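PDB 1ZBM: 1,4-dihydroxy-6-naphtoate synthase from Archaeoglobus fulgidus, which probably catalyses the conversion of cyclic dehypoxanthinylfutalosinate into 1,4-dihydroxy-6-naphthoate and dihydroxyacetone, a step in menaquinone biosynthesis. Local coordinates for residues H152-I156 against R236-Y241; A81-D87 against P180-N186; P18-F24 against Y221-R227. One frame throughout, in Å; residues are numbered along the deposited sequence.

Contact 1 (H152-I156 against R236-Y241); sequences HEGQI and RFAMMY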
loop_
_atom_site.group_PDB
_atom_site.type_symbol
_atom_site.label_atom_id
_atom_site.label_comp_id
_atom_site.label_asym_id
_atom_site.label_seq_id
_atom_site.Cartn_x
_atom_site.Cartn_y
_atom_site.Cartn_z
ATOM N N HIS A 152 -5.862 -1.324 -5.125
ATOM C CA HIS A 152 -4.936 -2.235 -5.795
ATOM C C HIS A 152 -4.951 -2.036 -7.308
ATOM O O HIS A 152 -5.156 -0.921 -7.776
ATOM C CB HIS A 152 -5.259 -3.682 -5.425
ATOM C CG HIS A 152 -5.091 -3.974 -3.965
ATOM N ND1 HIS A 152 -3.864 -3.932 -3.334
ATOM C CD2 HIS A 152 -5.999 -4.262 -3.002
ATOM C CE1 HIS A 152 -4.026 -4.182 -2.046
ATOM N NE2 HIS A 152 -5.312 -4.385 -1.818
ATOM N N GLU A 153 -4.748 -3.105 -8.072
ATOM C CA GLU A 153 -4.680 -2.975 -9.520
ATOM C C GLU A 153 -5.960 -2.491 -10.195
ATOM O O GLU A 153 -5.994 -2.295 -11.414
ATOM C CB GLU A 153 -4.200 -4.284 -10.179
ATOM C CG GLU A 153 -5.190 -5.443 -10.137
ATOM C CD GLU A 153 -5.229 -6.151 -8.800
ATOM O OE1 GLU A 153 -6.033 -7.103 -8.668
ATOM O OE2 GLU A 153 -4.457 -5.770 -7.888
ATOM N N GLY A 154 -7.012 -2.287 -9.410
ATOM C CA GLY A 154 -8.261 -1.809 -9.976
ATOM C C GLY A 154 -8.072 -0.417 -10.555
ATOM O O GLY A 154 -8.653 -0.084 -11.586
ATOM N N GLN A 155 -7.244 0.387 -9.885
ATOM C CA GLN A 155 -6.962 1.757 -10.309
ATOM C C GLN A 155 -6.497 1.888 -11.763
ATOM O O GLN A 155 -6.574 2.973 -12.335
ATOM C CB GLN A 155 -5.936 2.411 -9.362
ATOM C CG GLN A 155 -4.648 1.614 -9.148
ATOM C CD GLN A 155 -3.651 2.286 -8.191
ATOM O OE1 GLN A 155 -2.965 3.242 -8.553
ATOM N NE2 GLN A 155 -3.579 1.779 -6.962
ATOM N N ILE A 156 -6.012 0.803 -12.362
ATOM C CA ILE A 156 -5.576 0.860 -13.759
ATOM C C ILE A 156 -6.294 -0.153 -14.637
ATOM O O ILE A 156 -5.864 -0.402 -15.763
ATOM C CB ILE A 156 -4.060 0.584 -13.927
ATOM C CG1 ILE A 156 -3.763 -0.880 -13.574
ATOM C CG2 ILE A 156 -3.247 1.573 -13.077
ATOM C CD1 ILE A 156 -2.326 -1.289 -13.818
ATOM N N ARG A 236 3.835 -2.870 -15.271
ATOM C CA ARG A 236 3.507 -1.451 -15.170
ATOM C C ARG A 236 3.016 -1.110 -13.761
ATOM O O ARG A 236 3.434 -0.109 -13.184
ATOM C CB ARG A 236 2.438 -1.100 -16.213
ATOM C CG ARG A 236 1.924 0.334 -16.175
ATOM C CD ARG A 236 0.774 0.498 -17.178
ATOM N NE ARG A 236 -0.206 1.501 -16.757
ATOM C CZ ARG A 236 -1.462 1.545 -17.193
ATOM N NH1 ARG A 236 -2.286 2.490 -16.757
ATOM N NH2 ARG A 236 -1.897 0.639 -18.062
ATOM N N PHE A 237 2.139 -1.950 -13.211
ATOM C CA PHE A 237 1.598 -1.728 -11.870
ATOM C C PHE A 237 2.686 -1.818 -10.808
ATOM O O PHE A 237 2.800 -0.953 -9.933
ATOM C CB PHE A 237 0.508 -2.759 -11.543
ATOM C CG PHE A 237 -0.133 -2.555 -10.193
ATOM C CD1 PHE A 237 -0.961 -1.458 -9.964
ATOM C CD2 PHE A 237 0.094 -3.457 -9.156
ATOM C CE1 PHE A 237 -1.550 -1.258 -8.725
ATOM C CE2 PHE A 237 -0.489 -3.267 -7.912
ATOM C CZ PHE A 237 -1.318 -2.163 -7.695
ATOM N N ALA A 238 3.476 -2.878 -10.881
ATOM C CA ALA A 238 4.549 -3.075 -9.922
ATOM C C ALA A 238 5.556 -1.933 -10.002
ATOM O O ALA A 238 5.988 -1.419 -8.976
ATOM C CB ALA A 238 5.243 -4.408 -10.179
HETATM N N MSE A 239 5.926 -1.538 -11.217
HETATM C CA MSE A 239 6.891 -0.463 -11.400
HETATM C C MSE A 239 6.354 0.886 -10.907
HETATM O O MSE A 239 7.129 1.805 -10.626
HETATM C CB MSE A 239 7.300 -0.369 -12.872
HETATM C CG MSE A 239 8.790 -0.589 -13.119
HETATM SE SE MSE A 239 9.244 -2.243 -14.059
HETATM C CE MSE A 239 8.495 -1.809 -15.799
HETATM N N MSE A 240 5.031 0.991 -10.803
HETATM C CA MSE A 240 4.369 2.207 -10.324
HETATM C C MSE A 240 4.567 2.398 -8.822
HETATM O O MSE A 240 4.648 3.527 -8.339
HETATM C CB MSE A 240 2.861 2.149 -10.606
HETATM C CG MSE A 240 2.452 2.575 -12.018
HETATM SE SE MSE A 240 0.603 2.158 -12.454
HETATM C CE MSE A 240 -0.336 3.504 -11.430
ATOM N N TYR A 241 4.641 1.290 -8.086
ATOM C CA TYR A 241 4.799 1.353 -6.642
ATOM C C TYR A 241 6.064 0.698 -6.097
ATOM O O TYR A 241 6.188 0.477 -4.891
ATOM C CB TYR A 241 3.560 0.759 -5.974
ATOM C CG TYR A 241 2.319 1.598 -6.190
ATOM C CD1 TYR A 241 2.206 2.867 -5.620
ATOM C CD2 TYR A 241 1.271 1.140 -6.988
ATOM C CE1 TYR A 241 1.081 3.660 -5.844
ATOM C CE2 TYR A 241 0.144 1.926 -7.217
ATOM C CZ TYR A 241 0.056 3.182 -6.644
ATOM O OH TYR A 241 -1.047 3.961 -6.882
#
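Glu153 and Phe237 make the nearest backbone approach, 6.8 Å between their CA atoms, where a short 3-10 turn over 153-155 meets the helix carrying 236-241. Phe237 bridges the interval: with CG anti to the backbone N (chi1 -178°), its ring reaches from the helix to the backbone of His152 and Glu153. Its CZ atom lies 3.6 Å from Glu153 N. Glu153 CB stands almost exactly over the ring face, 4.2 Å from the centroid and 5° off the normal, which is a CH-pi contact; the carboxylate of Glu153 turns elsewhere, to a salt bridge with Arg227. The amide of Gln155 meets the edge of the Tyr241 ring, the two planes 72° apart. Tyr241 OH donates to Gln155 OE1 at 2.6 Å, in the carbonyl plane and on a lone pair. At the other end of the same amide, NE2 bonds back to His152 O at 3.2 Å, from above that carbonyl's plane, while Gln155 N reaches the same oxygen from the opposite face. Bonds at both ends thus fix the rotation of the amide. Ile156 closes the apolar side: CD1 packs on Phe237 CB at 3.9 Å, CG2 touches the selenomethionine methyl of Met240, and CB lies over one face of the Arg236 guanidinium. His152, the predicted proton acceptor, comes just before the turn, in the loop between strands 147-150 and 164-168. Helix 231-241 packs against that loop through Phe237, Met240 and Tyr241, while its Phe237 and Ala238 also touch helix 20-30.

Contact 2 (A81-D87 against P180-N186); sequences AGASVGD and PLPLGLN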
loop_
_atom_site.group_PDB
_atom_site.type_symbol
_atom_site.label_atom_id
_atom_site.label_comp_id
_atom_site.label_asym_id
_atom_site.label_seq_id
_atom_site.Cartn_x
_atom_site.Cartn_y
_atom_site.Cartn_z
ATOM N N ALA A 81 13.089 1.684 3.416
ATOM C CA ALA A 81 12.764 0.958 2.196
ATOM C C ALA A 81 11.483 0.133 2.300
ATOM O O ALA A 81 11.172 -0.433 3.354
ATOM C CB ALA A 81 13.925 0.044 1.820
ATOM N N GLY A 82 10.752 0.053 1.191
ATOM C CA GLY A 82 9.529 -0.723 1.166
ATOM C C GLY A 82 8.267 0.081 0.954
ATOM O O GLY A 82 7.226 -0.490 0.636
ATOM N N ALA A 83 8.345 1.397 1.119
ATOM C CA ALA A 83 7.159 2.237 0.948
ATOM C C ALA A 83 6.638 2.258 -0.487
ATOM O O ALA A 83 7.396 2.082 -1.435
ATOM C CB ALA A 83 7.467 3.673 1.407
ATOM N N SER A 84 5.334 2.454 -0.636
ATOM C CA SER A 84 4.731 2.551 -1.952
ATOM C C SER A 84 4.218 3.992 -2.013
ATOM O O SER A 84 3.485 4.440 -1.127
ATOM C CB SER A 84 3.597 1.525 -2.130
ATOM O OG SER A 84 2.529 1.731 -1.222
ATOM N N VAL A 85 4.631 4.722 -3.045
ATOM C CA VAL A 85 4.268 6.126 -3.176
ATOM C C VAL A 85 3.731 6.491 -4.556
ATOM O O VAL A 85 4.372 6.229 -5.572
ATOM C CB VAL A 85 5.505 7.017 -2.844
ATOM C CG1 VAL A 85 5.158 8.502 -2.947
ATOM C CG2 VAL A 85 5.990 6.702 -1.436
ATOM N N GLY A 86 2.544 7.090 -4.584
ATOM C CA GLY A 86 1.952 7.484 -5.848
ATOM C C GLY A 86 2.554 8.811 -6.253
ATOM O O GLY A 86 2.890 9.625 -5.398
ATOM N N ASP A 87 2.702 9.028 -7.552
ATOM C CA ASP A 87 3.272 10.271 -8.056
ATOM C C ASP A 87 2.620 10.528 -9.413
ATOM O O ASP A 87 3.162 10.150 -10.448
ATOM C CB ASP A 87 4.797 10.116 -8.201
ATOM C CG ASP A 87 5.528 11.451 -8.278
ATOM O OD1 ASP A 87 4.907 12.500 -7.994
ATOM O OD2 ASP A 87 6.734 11.447 -8.608
ATOM N N PRO A 180 4.890 13.911 -3.451
ATOM C CA PRO A 180 4.429 12.555 -3.775
ATOM C C PRO A 180 3.353 12.109 -2.766
ATOM O O PRO A 180 3.209 12.716 -1.708
ATOM C CB PRO A 180 5.707 11.729 -3.674
ATOM C CG PRO A 180 6.780 12.707 -4.055
ATOM C CD PRO A 180 6.357 13.963 -3.328
ATOM N N LEU A 181 2.617 11.047 -3.082
ATOM C CA LEU A 181 1.552 10.557 -2.206
ATOM C C LEU A 181 1.902 9.243 -1.478
ATOM O O LEU A 181 1.904 8.173 -2.097
ATOM C CB LEU A 181 0.280 10.338 -3.037
ATOM C CG LEU A 181 -1.109 10.408 -2.388
ATOM C CD1 LEU A 181 -2.127 9.719 -3.302
ATOM C CD2 LEU A 181 -1.096 9.760 -1.032
ATOM N N PRO A 182 2.179 9.304 -0.158
ATOM C CA PRO A 182 2.524 8.130 0.660
ATOM C C PRO A 182 1.323 7.205 0.807
ATOM O O PRO A 182 0.298 7.619 1.344
ATOM C CB PRO A 182 2.907 8.733 2.014
ATOM C CG PRO A 182 3.197 10.170 1.713
ATOM C CD PRO A 182 2.192 10.523 0.664
ATOM N N LEU A 183 1.439 5.955 0.361
ATOM C CA LEU A 183 0.307 5.028 0.467
ATOM C C LEU A 183 0.561 3.856 1.410
ATOM O O LEU A 183 -0.117 3.717 2.426
ATOM C CB LEU A 183 -0.067 4.499 -0.916
ATOM C CG LEU A 183 -0.539 5.564 -1.898
ATOM C CD1 LEU A 183 -0.552 4.980 -3.287
ATOM C CD2 LEU A 183 -1.928 6.068 -1.492
ATOM N N GLY A 184 1.520 3.010 1.052
ATOM C CA GLY A 184 1.853 1.870 1.879
ATOM C C GLY A 184 3.253 2.066 2.418
ATOM O O GLY A 184 4.091 2.673 1.754
ATOM N N LEU A 185 3.522 1.565 3.614
ATOM C CA LEU A 185 4.848 1.727 4.203
ATOM C C LEU A 185 5.396 0.425 4.774
ATOM O O LEU A 185 4.649 -0.500 5.097
ATOM C CB LEU A 185 4.785 2.754 5.334
ATOM C CG LEU A 185 4.215 4.150 5.088
ATOM C CD1 LEU A 185 3.984 4.823 6.434
ATOM C CD2 LEU A 185 5.157 4.974 4.226
ATOM N N ASN A 186 6.710 0.354 4.904
ATOM C CA ASN A 186 7.288 -0.817 5.518
ATOM C C ASN A 186 7.599 -0.365 6.939
ATOM O O ASN A 186 8.268 0.642 7.139
ATOM C CB ASN A 186 8.558 -1.271 4.803
ATOM C CG ASN A 186 8.491 -2.727 4.400
ATOM O OD1 ASN A 186 9.517 -3.385 4.198
ATOM N ND2 ASN A 186 7.275 -3.242 4.275
#
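Ser84 holds OG between its backbone N and carbonyl carbon (chi1 62°), which turns the hydroxyl toward Gly184, whereas Val85 places CG1 anti to its backbone N (chi1 -179°) and so against Pro180. Ser84 OG takes a weak bond from Gly184 N at 2.8 Å, bent to 127° at the hydrogen. A CB on Gly184 would clash with this hydroxyl, so the absence of a side chain there lets OG come in close. Ser84 O accepts two backbone donors: Leu183 N at 2.9 Å, nearly along the C=O axis, and Gly184 N at 3.3 Å. Ser84 N in turn gives a straighter bond to Gly184 O, 2.7 Å long. Past the bulge, Gly86 and Leu181 form a hydrogen-bonded pair, with Leu181 N to Gly86 O at 2.7 Å and Gly86 N to Leu181 O at 2.8 Å. Val85 CG1 meets Pro180 CB at 3.4 Å, tighter than usual for two carbons. Gly82 has no room for a CB either, since one would run into Asn186 CG. Two residues, Leu183 and Gly184, thus face the single Ser84, and the register shifts by one: this is a classic beta bulge in an antiparallel pair, at the 76-86 side of a mixed five-stranded sheet. Leu183 O also bonds Thr114 OG1, which places the bulge beside the predicted substrate site of this periplasmic-binding-protein-like fold.

Contact 3 (P18-F24 against Y221-R227); sequences PDADDAF and YAMKYSR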
loop_
_atom_site.group_PDB
_atom_site.type_symbol
_atom_site.label_atom_id
_atom_site.label_comp_id
_atom_site.label_asym_id
_atom_site.label_seq_id
_atom_site.Cartn_x
_atom_site.Cartn_y
_atom_site.Cartn_z
ATOM N N PRO A 18 -0.522 -10.157 -0.483
ATOM C CA PRO A 18 -0.715 -11.012 -1.660
ATOM C C PRO A 18 -1.006 -10.133 -2.873
ATOM O O PRO A 18 -2.078 -10.218 -3.464
ATOM C CB PRO A 18 -1.927 -11.873 -1.287
ATOM C CG PRO A 18 -2.150 -11.617 0.201
ATOM C CD PRO A 18 -1.708 -10.207 0.388
ATOM N N ASP A 19 -0.062 -9.264 -3.213
ATOM C CA ASP A 19 -0.223 -8.380 -4.357
ATOM C C ASP A 19 1.023 -8.447 -5.233
ATOM O O ASP A 19 2.139 -8.639 -4.739
ATOM C CB ASP A 19 -0.460 -6.938 -3.902
ATOM C CG ASP A 19 -1.695 -6.794 -3.027
ATOM O OD1 ASP A 19 -2.787 -7.213 -3.460
ATOM O OD2 ASP A 19 -1.572 -6.256 -1.911
ATOM N N ALA A 20 0.815 -8.286 -6.535
ATOM C CA ALA A 20 1.895 -8.333 -7.515
ATOM C C ALA A 20 3.039 -7.393 -7.155
ATOM O O ALA A 20 4.187 -7.821 -7.028
ATOM C CB ALA A 20 1.347 -7.982 -8.894
ATOM N N ASP A 21 2.723 -6.114 -6.985
ATOM C CA ASP A 21 3.746 -5.136 -6.649
ATOM C C ASP A 21 4.566 -5.606 -5.449
ATOM O O ASP A 21 5.783 -5.418 -5.407
ATOM C CB ASP A 21 3.100 -3.778 -6.361
ATOM C CG ASP A 21 2.143 -3.826 -5.188
ATOM O OD1 ASP A 21 2.444 -3.193 -4.159
ATOM O OD2 ASP A 21 1.101 -4.503 -5.290
ATOM N N ASP A 22 3.904 -6.237 -4.484
ATOM C CA ASP A 22 4.589 -6.729 -3.291
ATOM C C ASP A 22 5.465 -7.953 -3.575
ATOM O O ASP A 22 6.634 -7.980 -3.201
ATOM C CB ASP A 22 3.571 -7.053 -2.197
ATOM C CG ASP A 22 4.221 -7.480 -0.917
ATOM O OD1 ASP A 22 4.821 -8.582 -0.881
ATOM O OD2 ASP A 22 4.146 -6.717 0.070
ATOM N N ALA A 23 4.902 -8.963 -4.232
ATOM C CA ALA A 23 5.655 -10.169 -4.560
ATOM C C ALA A 23 6.867 -9.772 -5.400
ATOM O O ALA A 23 7.958 -10.328 -5.255
ATOM C CB ALA A 23 4.766 -11.142 -5.344
ATOM N N PHE A 24 6.648 -8.803 -6.283
ATOM C CA PHE A 24 7.675 -8.273 -7.170
ATOM C C PHE A 24 8.850 -7.768 -6.326
ATOM O O PHE A 24 9.980 -8.228 -6.478
ATOM C CB PHE A 24 7.062 -7.137 -8.003
ATOM C CG PHE A 24 8.001 -6.520 -9.001
ATOM C CD1 PHE A 24 8.306 -7.173 -10.194
ATOM C CD2 PHE A 24 8.592 -5.291 -8.741
ATOM C CE1 PHE A 24 9.179 -6.596 -11.130
ATOM C CE2 PHE A 24 9.467 -4.705 -9.666
ATOM C CZ PHE A 24 9.765 -5.366 -10.861
ATOM N N TYR A 221 7.204 -14.518 -11.020
ATOM C CA TYR A 221 6.707 -15.121 -9.797
ATOM C C TYR A 221 5.517 -14.313 -9.268
ATOM O O TYR A 221 4.524 -14.878 -8.814
ATOM C CB TYR A 221 7.810 -15.150 -8.747
ATOM C CG TYR A 221 7.332 -15.562 -7.376
ATOM C CD1 TYR A 221 7.026 -16.893 -7.095
ATOM C CD2 TYR A 221 7.163 -14.616 -6.367
ATOM C CE1 TYR A 221 6.562 -17.278 -5.840
ATOM C CE2 TYR A 221 6.700 -14.985 -5.105
ATOM C CZ TYR A 221 6.400 -16.316 -4.848
ATOM O OH TYR A 221 5.934 -16.698 -3.612
ATOM N N ALA A 222 5.626 -12.991 -9.342
ATOM C CA ALA A 222 4.587 -12.093 -8.858
ATOM C C ALA A 222 3.243 -12.359 -9.500
ATOM O O ALA A 222 2.196 -12.028 -8.937
ATOM C CB ALA A 222 4.993 -10.643 -9.111
HETATM N N MSE A 223 3.269 -12.949 -10.689
HETATM C CA MSE A 223 2.041 -13.246 -11.408
HETATM C C MSE A 223 1.031 -14.008 -10.549
HETATM O O MSE A 223 -0.174 -13.897 -10.766
HETATM C CB MSE A 223 2.357 -14.035 -12.689
HETATM C CG MSE A 223 3.121 -13.230 -13.747
HETATM SE SE MSE A 223 2.206 -11.600 -14.284
HETATM C CE MSE A 223 0.646 -12.376 -15.115
ATOM N N LYS A 224 1.500 -14.772 -9.568
ATOM C CA LYS A 224 0.559 -15.512 -8.724
ATOM C C LYS A 224 -0.477 -14.586 -8.058
ATOM O O LYS A 224 -1.512 -15.045 -7.574
ATOM C CB LYS A 224 1.300 -16.313 -7.655
ATOM C CG LYS A 224 2.141 -15.471 -6.743
ATOM C CD LYS A 224 3.017 -16.331 -5.876
ATOM C CE LYS A 224 2.195 -17.224 -4.977
ATOM N NZ LYS A 224 3.107 -17.829 -3.980
ATOM N N TYR A 225 -0.199 -13.287 -8.050
ATOM C CA TYR A 225 -1.116 -12.319 -7.466
ATOM C C TYR A 225 -1.580 -11.292 -8.493
ATOM O O TYR A 225 -2.167 -10.273 -8.133
ATOM C CB TYR A 225 -0.456 -11.597 -6.291
ATOM C CG TYR A 225 -0.027 -12.513 -5.171
ATOM C CD1 TYR A 225 -0.929 -13.391 -4.575
ATOM C CD2 TYR A 225 1.281 -12.497 -4.695
ATOM C CE1 TYR A 225 -0.535 -14.229 -3.534
ATOM C CE2 TYR A 225 1.677 -13.334 -3.654
ATOM C CZ TYR A 225 0.761 -14.193 -3.083
ATOM O OH TYR A 225 1.140 -15.016 -2.047
ATOM N N SER A 226 -1.316 -11.564 -9.770
ATOM C CA SER A 226 -1.684 -10.652 -10.856
ATOM C C SER A 226 -3.181 -10.393 -10.971
ATOM O O SER A 226 -3.600 -9.346 -11.465
ATOM C CB SER A 226 -1.171 -11.189 -12.189
ATOM O OG SER A 226 -1.689 -12.483 -12.438
ATOM N N ARG A 227 -3.989 -11.354 -10.542
ATOM C CA ARG A 227 -5.436 -11.180 -10.596
ATOM C C ARG A 227 -5.952 -10.904 -12.016
ATOM O O ARG A 227 -6.695 -9.948 -12.229
ATOM C CB ARG A 227 -5.843 -10.026 -9.670
ATOM C CG ARG A 227 -6.811 -10.406 -8.552
ATOM C CD ARG A 227 -6.124 -10.461 -7.179
ATOM N NE ARG A 227 -5.570 -9.166 -6.798
ATOM C CZ ARG A 227 -4.764 -8.967 -5.760
ATOM N NH1 ARG A 227 -4.413 -9.985 -4.983
ATOM N NH2 ARG A 227 -4.285 -7.750 -5.514
HETATM O O HOH W 1 -1.838 -7.308 -7.671
#
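Tyr225 CB begins the contact with 18-24, 3.6 Å from Ala20 N. CG, anti to the carbonyl carbon (chi1 -60°), lays the ring against Pro18 and sits 3.5 Å from Pro18 C. Pro18 lies over one face, its CB making a CH-pi contact 3.5 Å from CE1; Ala23 CB comes to the edge, 3.8 Å from CD2. CE2 and CZ both meet Pro18 CA, which stands 3.6 Å above the ring plane, over its centre; Lys224 CG lies on the opposite face. Replacing Tyr225 with an alanine would probably open a gap beside Pro18 and Ala23 and leave the proline without its aromatic platform. Arg227 grips the same turn by the edge of its guanidinium: NH1 bonds Pro18 O at 2.8 Å, and NH2 makes a 2.6 Å salt bridge to the anti lone pair of Asp19 OD1, the two planes 86° apart. Water 1 joins Ala20 N to Tyr225 O. Ala23 CB packs on Ala222 CB at 3.8 Å. The start of helix 20-30 thus rests on the C-terminal part of helix 215-222 and the turn that follows, with Ile44 of strand 39-44 touching both Pro18 and Tyr225.

Contact 2 is buried sheet, its centre about 7 Å from the centre of the chain, and is held mainly by backbone hydrogen bonds. Contact 3, also buried though its centre is about 13 Å from that of the chain, joins the start of one helix to the C-terminal part of another and the turn after it, through a tyrosine on a proline, small alanines and an ion pair. Contact 1 is only partly buried and mixes ring packing with a tyrosine-to-amide hydrogen bond. Tyr241 ties contact 1 to contact 2: its CE1 lies 3.3 Å from Leu183 CD1. Contact 3 uses helix 215-222 and contact 1 the next, 231-241; they meet through the Glu153-Arg227 salt bridge. Contacts 2 and 3 do not touch.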